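PDB 5KF4: collagen alpha-1(XX) chain from Homo sapiens, which belongs to the collagen family and contributes here a fibronectin type III domain, a module that probably serves in extracellular adhesion or assembly. Local coordinates for residues 17-22 with 76-81; 27-32 with 41-46. All blocks are in the same frame, centred on the assembly; numbering follows the deposited sequence.

In the fold
Contacts 1 and 2 both join the two sheets of one fibronectin type III sandwich, and their centres lie about 5 Å apart. The segments 17-22 and 27-32 belong to neighbouring antiparallel strands of the three-stranded sheet, tied by backbone hydrogen bonds such as Val18 with Ser30. Their partners, 76-81 and 41-46, are likewise neighbours in the four-stranded sheet, with a backbone hydrogen bond between Leu77 and Arg46. Leu29 of contact 2 also touches Leu17, Val78 and Val80 of contact 1, so the two form one continuous core. Along the chain, contact 2 is nested inside the loop that contact 1 closes; contact 2 is buried, contact 1 only partly so.

Contact 1 (17-22 with 76-81); sequences LVLSQV and YLVSVF
Leu17 reaches Val80 across the sandwich, and Leu19 meets Val78 two residues along each strand. Leu17 CB points toward strand 76-81 but is still 5.8 Å from Val80 CG2. With CG anti to the backbone N (chi1 -177°) the side chain runs on toward that strand. Leu17 CG stands 5.0 Å from Val80 CG2, and there the branches part. Leu17 CD1 closes the gap and packs on Val80 CG2 at 3.7 Å. Leu17 CD2 heads for the backbone of the facing strand and stops 4.4 Å from Val78 O. These strands lie in opposite sheets of a fibronectin type III beta-sandwich, Leu17 and Leu19 on an edge strand of the three-stranded sheet and Val78 and Val80 on an inner strand of the other. No hydrogen bond links them, as expected for face-to-face sheets: the CA atoms of Leu17 and Val80 are 8.5 Å apart. Leu29 from the next strand touches Leu17 and both valines, and Leu92 of strand 87-97 adds to the packing on Leu17. Further along, Leu19 presents CD2 to Val78 CB at a looser 4.3 Å.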
loop_
_atom_site.group_PDB
_atom_site.type_symbol
_atom_site.label_atom_id
_atom_site.label_comp_id
_atom_site.label_asym_id
_atom_site.label_seq_id
_atom_site.Cartn_x
_atom_site.Cartn_y
_atom_site.Cartn_z
ATOM N N LEU A 17 0.735 -2.437 9.560
ATOM C CA LEU A 17 -0.248 -2.441 8.483
ATOM C C LEU A 17 -1.464 -3.296 8.841
ATOM O O LEU A 17 -1.327 -4.454 9.230
ATOM C CB LEU A 17 0.382 -2.955 7.188
ATOM C CG LEU A 17 -0.529 -2.951 5.960
ATOM C CD1 LEU A 17 -0.690 -1.520 5.472
ATOM C CD2 LEU A 17 0.004 -3.843 4.860
ATOM N N VAL A 18 -2.654 -2.721 8.698
ATOM C CA VAL A 18 -3.896 -3.427 9.000
ATOM C C VAL A 18 -4.817 -3.470 7.777
ATOM O O VAL A 18 -5.286 -2.436 7.305
ATOM C CB VAL A 18 -4.646 -2.776 10.183
ATOM C CG1 VAL A 18 -5.883 -3.576 10.537
ATOM C CG2 VAL A 18 -3.729 -2.647 11.391
ATOM N N LEU A 19 -5.083 -4.674 7.284
ATOM C CA LEU A 19 -5.939 -4.867 6.115
ATOM C C LEU A 19 -7.308 -5.399 6.533
ATOM O O LEU A 19 -7.435 -6.569 6.892
ATOM C CB LEU A 19 -5.288 -5.829 5.108
ATOM C CG LEU A 19 -3.841 -5.619 4.637
ATOM C CD1 LEU A 19 -2.825 -6.063 5.681
ATOM C CD2 LEU A 19 -3.588 -6.349 3.333
ATOM N N SER A 20 -8.325 -4.541 6.504
ATOM C CA SER A 20 -9.651 -4.921 6.998
ATOM C C SER A 20 -10.771 -4.567 6.020
ATOM O O SER A 20 -10.506 -4.179 4.881
ATOM C CB SER A 20 -9.926 -4.260 8.350
ATOM O OG SER A 20 -9.886 -2.848 8.248
ATOM N N GLN A 21 -12.013 -4.682 6.491
ATOM C CA GLN A 21 -13.209 -4.374 5.702
ATOM C C GLN A 21 -13.132 -4.997 4.315
ATOM O O GLN A 21 -13.367 -4.334 3.305
ATOM C CB GLN A 21 -13.427 -2.864 5.586
ATOM C CG GLN A 21 -13.503 -2.147 6.919
ATOM C CD GLN A 21 -13.732 -0.657 6.766
ATOM O OE1 GLN A 21 -14.002 -0.169 5.669
ATOM N NE2 GLN A 21 -13.625 0.076 7.871
ATOM N N VAL A 22 -12.803 -6.282 4.282
ATOM C CA VAL A 22 -12.603 -6.980 3.027
ATOM C C VAL A 22 -13.944 -7.336 2.423
ATOM O O VAL A 22 -14.756 -8.020 3.044
ATOM C CB VAL A 22 -11.771 -8.261 3.223
ATOM C CG1 VAL A 22 -11.456 -8.905 1.886
ATOM C CG2 VAL A 22 -10.503 -7.949 3.991
ATOM N N TYR A 76 -4.266 -10.497 -3.322
ATOM C CA TYR A 76 -3.495 -9.316 -3.675
ATOM C C TYR A 76 -2.284 -9.097 -2.777
ATOM O O TYR A 76 -2.356 -9.291 -1.567
ATOM C CB TYR A 76 -4.382 -8.067 -3.634
ATOM C CG TYR A 76 -5.367 -7.964 -4.777
ATOM C CD1 TYR A 76 -4.990 -7.402 -5.988
ATOM C CD2 TYR A 76 -6.670 -8.421 -4.647
ATOM C CE1 TYR A 76 -5.877 -7.298 -7.034
ATOM C CE2 TYR A 76 -7.565 -8.321 -5.693
ATOM C CZ TYR A 76 -7.162 -7.760 -6.882
ATOM O OH TYR A 76 -8.045 -7.656 -7.931
ATOM N N LEU A 77 -1.168 -8.706 -3.388
ATOM C CA LEU A 77 -0.036 -8.177 -2.643
ATOM C C LEU A 77 -0.231 -6.679 -2.519
ATOM O O LEU A 77 -0.329 -5.980 -3.523
ATOM C CB LEU A 77 1.294 -8.487 -3.330
ATOM C CG LEU A 77 2.532 -8.136 -2.497
ATOM C CD1 LEU A 77 2.546 -8.910 -1.183
ATOM C CD2 LEU A 77 3.815 -8.375 -3.284
ATOM N N VAL A 78 -0.271 -6.181 -1.291
ATOM C CA VAL A 78 -0.580 -4.777 -1.064
ATOM C C VAL A 78 0.583 -4.072 -0.376
ATOM O O VAL A 78 1.035 -4.512 0.670
ATOM C CB VAL A 78 -1.846 -4.622 -0.212
ATOM C CG1 VAL A 78 -2.146 -3.161 0.006
ATOM C CG2 VAL A 78 -3.022 -5.307 -0.889
ATOM N N SER A 79 1.068 -2.985 -0.968
ATOM C CA SER A 79 2.247 -2.300 -0.446
ATOM C C SER A 79 1.995 -0.825 -0.136
ATOM O O SER A 79 1.223 -0.154 -0.824
ATOM C CB SER A 79 3.407 -2.432 -1.432
ATOM O OG SER A 79 3.737 -3.794 -1.649
ATOM N N VAL A 80 2.660 -0.330 0.907
ATOM C CA VAL A 80 2.588 1.078 1.287
ATOM C C VAL A 80 3.975 1.712 1.305
ATOM O O VAL A 80 4.800 1.372 2.145
ATOM C CB VAL A 80 1.949 1.257 2.672
ATOM C CG1 VAL A 80 1.889 2.731 3.045
ATOM C CG2 VAL A 80 0.570 0.639 2.699
ATOM N N PHE A 81 4.222 2.638 0.385
ATOM C CA PHE A 81 5.522 3.299 0.274
ATOM C C PHE A 81 5.438 4.754 0.717
ATOM O O PHE A 81 4.665 5.530 0.160
ATOM C CB PHE A 81 6.038 3.229 -1.159
ATOM C CG PHE A 81 6.391 1.843 -1.615
ATOM C CD1 PHE A 81 7.662 1.336 -1.407
ATOM C CD2 PHE A 81 5.449 1.048 -2.254
ATOM C CE1 PHE A 81 7.993 0.066 -1.837
ATOM C CE2 PHE A 81 5.773 -0.226 -2.683
ATOM C CZ PHE A 81 7.045 -0.719 -2.474
#

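Contact 2 (27-32 with 41-46); sequences IRLSWT and YLIVWR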
loop_
_atom_site.group_PDB
_atom_site.type_symbol
_atom_site.label_atom_id
_atom_site.label_comp_id
_atom_site.label_asym_id
_atom_site.label_seq_id
_atom_site.Cartn_x
_atom_site.Cartn_y
_atom_site.Cartn_z
ATOM N N ILE A 27 -10.781 -3.519 -0.122
ATOM C CA ILE A 27 -10.168 -3.768 1.176
ATOM C C ILE A 27 -9.830 -2.424 1.806
ATOM O O ILE A 27 -9.687 -1.420 1.105
ATOM C CB ILE A 27 -8.873 -4.603 1.100
ATOM C CG1 ILE A 27 -7.738 -3.782 0.484
ATOM C CG2 ILE A 27 -9.118 -5.933 0.394
ATOM C CD1 ILE A 27 -6.354 -4.274 0.863
ATOM N N ARG A 28 -9.714 -2.383 3.127
ATOM C CA ARG A 28 -9.220 -1.163 3.734
ATOM C C ARG A 28 -7.786 -1.372 4.167
ATOM O O ARG A 28 -7.411 -2.440 4.641
ATOM C CB ARG A 28 -10.066 -0.714 4.923
ATOM C CG ARG A 28 -10.163 0.800 4.981
ATOM C CD ARG A 28 -11.017 1.322 6.122
ATOM N NE ARG A 28 -11.985 2.328 5.680
ATOM C CZ ARG A 28 -11.685 3.485 5.092
ATOM N NH1 ARG A 28 -12.661 4.312 4.742
ATOM N NH2 ARG A 28 -10.425 3.827 4.848
ATOM N N LEU A 29 -6.991 -0.326 3.992
ATOM C CA LEU A 29 -5.592 -0.358 4.361
ATOM C C LEU A 29 -5.379 0.601 5.511
ATOM O O LEU A 29 -5.889 1.720 5.493
ATOM C CB LEU A 29 -4.724 0.024 3.167
ATOM C CG LEU A 29 -3.342 -0.607 3.085
ATOM C CD1 LEU A 29 -3.453 -2.118 3.215
ATOM C CD2 LEU A 29 -2.715 -0.215 1.767
ATOM N N SER A 30 -4.638 0.159 6.517
ATOM C CA SER A 30 -4.371 1.005 7.668
ATOM C C SER A 30 -2.946 0.805 8.158
ATOM O O SER A 30 -2.429 -0.308 8.153
ATOM C CB SER A 30 -5.373 0.710 8.786
ATOM O OG SER A 30 -6.589 1.411 8.578
ATOM N N TRP A 31 -2.331 1.882 8.624
ATOM C CA TRP A 31 -0.943 1.840 9.050
ATOM C C TRP A 31 -0.681 2.870 10.141
ATOM O O TRP A 31 -1.449 3.812 10.295
ATOM C CB TRP A 31 -0.035 2.078 7.837
ATOM C CG TRP A 31 -0.289 3.398 7.138
ATOM C CD1 TRP A 31 0.321 4.597 7.388
ATOM C CD2 TRP A 31 -1.236 3.646 6.088
ATOM N NE1 TRP A 31 -0.180 5.567 6.553
ATOM C CE2 TRP A 31 -1.137 5.009 5.748
ATOM C CE3 TRP A 31 -2.154 2.843 5.402
ATOM C CZ2 TRP A 31 -1.923 5.589 4.750
ATOM C CZ3 TRP A 31 -2.935 3.422 4.414
ATOM C CH2 TRP A 31 -2.813 4.780 4.097
ATOM N N THR A 32 0.376 2.681 10.926
ATOM C CA THR A 32 0.739 3.692 11.914
ATOM C C THR A 32 1.887 4.559 11.398
ATOM O O THR A 32 3.014 4.086 11.266
ATOM C CB THR A 32 1.127 3.060 13.266
ATOM O OG1 THR A 32 -0.006 2.366 13.808
ATOM C CG2 THR A 32 1.561 4.134 14.252
ATOM N N TYR A 41 2.284 9.225 0.195
ATOM C CA TYR A 41 2.432 7.767 0.296
ATOM C C TYR A 41 2.138 7.084 -1.041
ATOM O O TYR A 41 1.152 7.412 -1.698
ATOM C CB TYR A 41 1.499 7.169 1.359
ATOM C CG TYR A 41 1.932 7.343 2.796
ATOM C CD1 TYR A 41 2.966 6.578 3.323
ATOM C CD2 TYR A 41 1.282 8.236 3.638
ATOM C CE1 TYR A 41 3.361 6.715 4.635
ATOM C CE2 TYR A 41 1.672 8.380 4.960
ATOM C CZ TYR A 41 2.712 7.617 5.452
ATOM O OH TYR A 41 3.107 7.755 6.765
ATOM N N LEU A 42 2.973 6.123 -1.434
ATOM C CA LEU A 42 2.678 5.298 -2.607
ATOM C C LEU A 42 2.085 3.949 -2.207
ATOM O O LEU A 42 2.710 3.175 -1.482
ATOM C CB LEU A 42 3.932 5.067 -3.453
ATOM C CG LEU A 42 3.751 4.033 -4.573
ATOM C CD1 LEU A 42 2.764 4.514 -5.635
ATOM C CD2 LEU A 42 5.071 3.619 -5.199
ATOM N N ILE A 43 0.893 3.662 -2.722
ATOM C CA ILE A 43 0.203 2.399 -2.467
ATOM C C ILE A 43 0.125 1.527 -3.725
ATOM O O ILE A 43 -0.329 1.979 -4.778
ATOM C CB ILE A 43 -1.219 2.650 -1.931
ATOM C CG1 ILE A 43 -1.150 3.388 -0.594
ATOM C CG2 ILE A 43 -1.971 1.343 -1.774
ATOM C CD1 ILE A 43 -2.338 4.265 -0.323
ATOM N N VAL A 44 0.570 0.278 -3.602
ATOM C CA VAL A 44 0.651 -0.645 -4.734
ATOM C C VAL A 44 -0.090 -1.949 -4.450
ATOM O O VAL A 44 0.145 -2.582 -3.423
ATOM C CB VAL A 44 2.122 -0.992 -5.066
ATOM C CG1 VAL A 44 2.202 -1.871 -6.306
ATOM C CG2 VAL A 44 2.953 0.272 -5.233
ATOM N N TRP A 45 -0.981 -2.357 -5.349
ATOM C CA TRP A 45 -1.612 -3.670 -5.218
ATOM C C TRP A 45 -1.696 -4.413 -6.551
ATOM O O TRP A 45 -1.994 -3.820 -7.588
ATOM C CB TRP A 45 -3.009 -3.546 -4.598
ATOM C CG TRP A 45 -3.988 -2.770 -5.418
ATOM C CD1 TRP A 45 -5.007 -3.277 -6.165
ATOM C CD2 TRP A 45 -4.046 -1.346 -5.572
ATOM N NE1 TRP A 45 -5.699 -2.259 -6.778
ATOM C CE2 TRP A 45 -5.127 -1.063 -6.431
ATOM C CE3 TRP A 45 -3.287 -0.283 -5.070
ATOM C CZ2 TRP A 45 -5.468 0.237 -6.799
ATOM C CZ3 TRP A 45 -3.626 1.003 -5.432
ATOM C CH2 TRP A 45 -4.709 1.253 -6.289
ATOM N N ARG A 46 -1.412 -5.711 -6.512
ATOM C CA ARG A 46 -1.445 -6.560 -7.700
ATOM C C ARG A 46 -1.969 -7.951 -7.372
ATOM O O ARG A 46 -1.822 -8.426 -6.247
ATOM C CB ARG A 46 -0.064 -6.687 -8.347
ATOM C CG ARG A 46 1.007 -7.284 -7.457
ATOM C CD ARG A 46 2.320 -7.376 -8.210
ATOM N NE ARG A 46 2.139 -8.091 -9.473
ATOM C CZ ARG A 46 2.998 -8.065 -10.487
ATOM N NH1 ARG A 46 4.114 -7.353 -10.400
ATOM N NH2 ARG A 46 2.739 -8.751 -11.593
#
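In the hydrophobic core of this fibronectin type III sandwich, Trp31 of strand 27-32, strand B of the fold, meets Tyr41 and Ile43 of strand 40-47, strand C in the facing sheet. Trp31 and Tyr41 form an edge-to-face pair: the edge of the indole's five-membered ring is directed at the phenol face, with the two ring centroids 4.8 Å apart. Their planes are inclined at 61°. The leading atom is Trp31 NE1, which sits 3.6 Å above the plane of the Tyr41 ring, displaced from the ring centre toward its rim and closest to CZ and CE2. What brings the indole there is the first torsion of Trp31 (chi1 58°), which sets CG between the backbone N and the carbonyl carbon. With CG anti to its own carbonyl carbon (chi1 -77°), Tyr41 lays its ring against the indole's NE1 edge. Pro14 touches both aromatics, and Pro33, Pro82 and Val58 also pack on Tyr41 at this end of the sandwich. Replacing Tyr41 by an alanine would probably open a gap beside the indole, leaving Trp31 NE1 without the ring face it rests on and the indole more able to shift. At the benzene end of the indole, Trp31 CH2 makes a looser approach to Ile43 CD1, at 4.5 Å. Leu29 and Ile43 lie alongside each other, running in from opposite sheets. There the branch methyl does the touching: Ile43 CG2 lies 3.9 Å from Leu29 CD2.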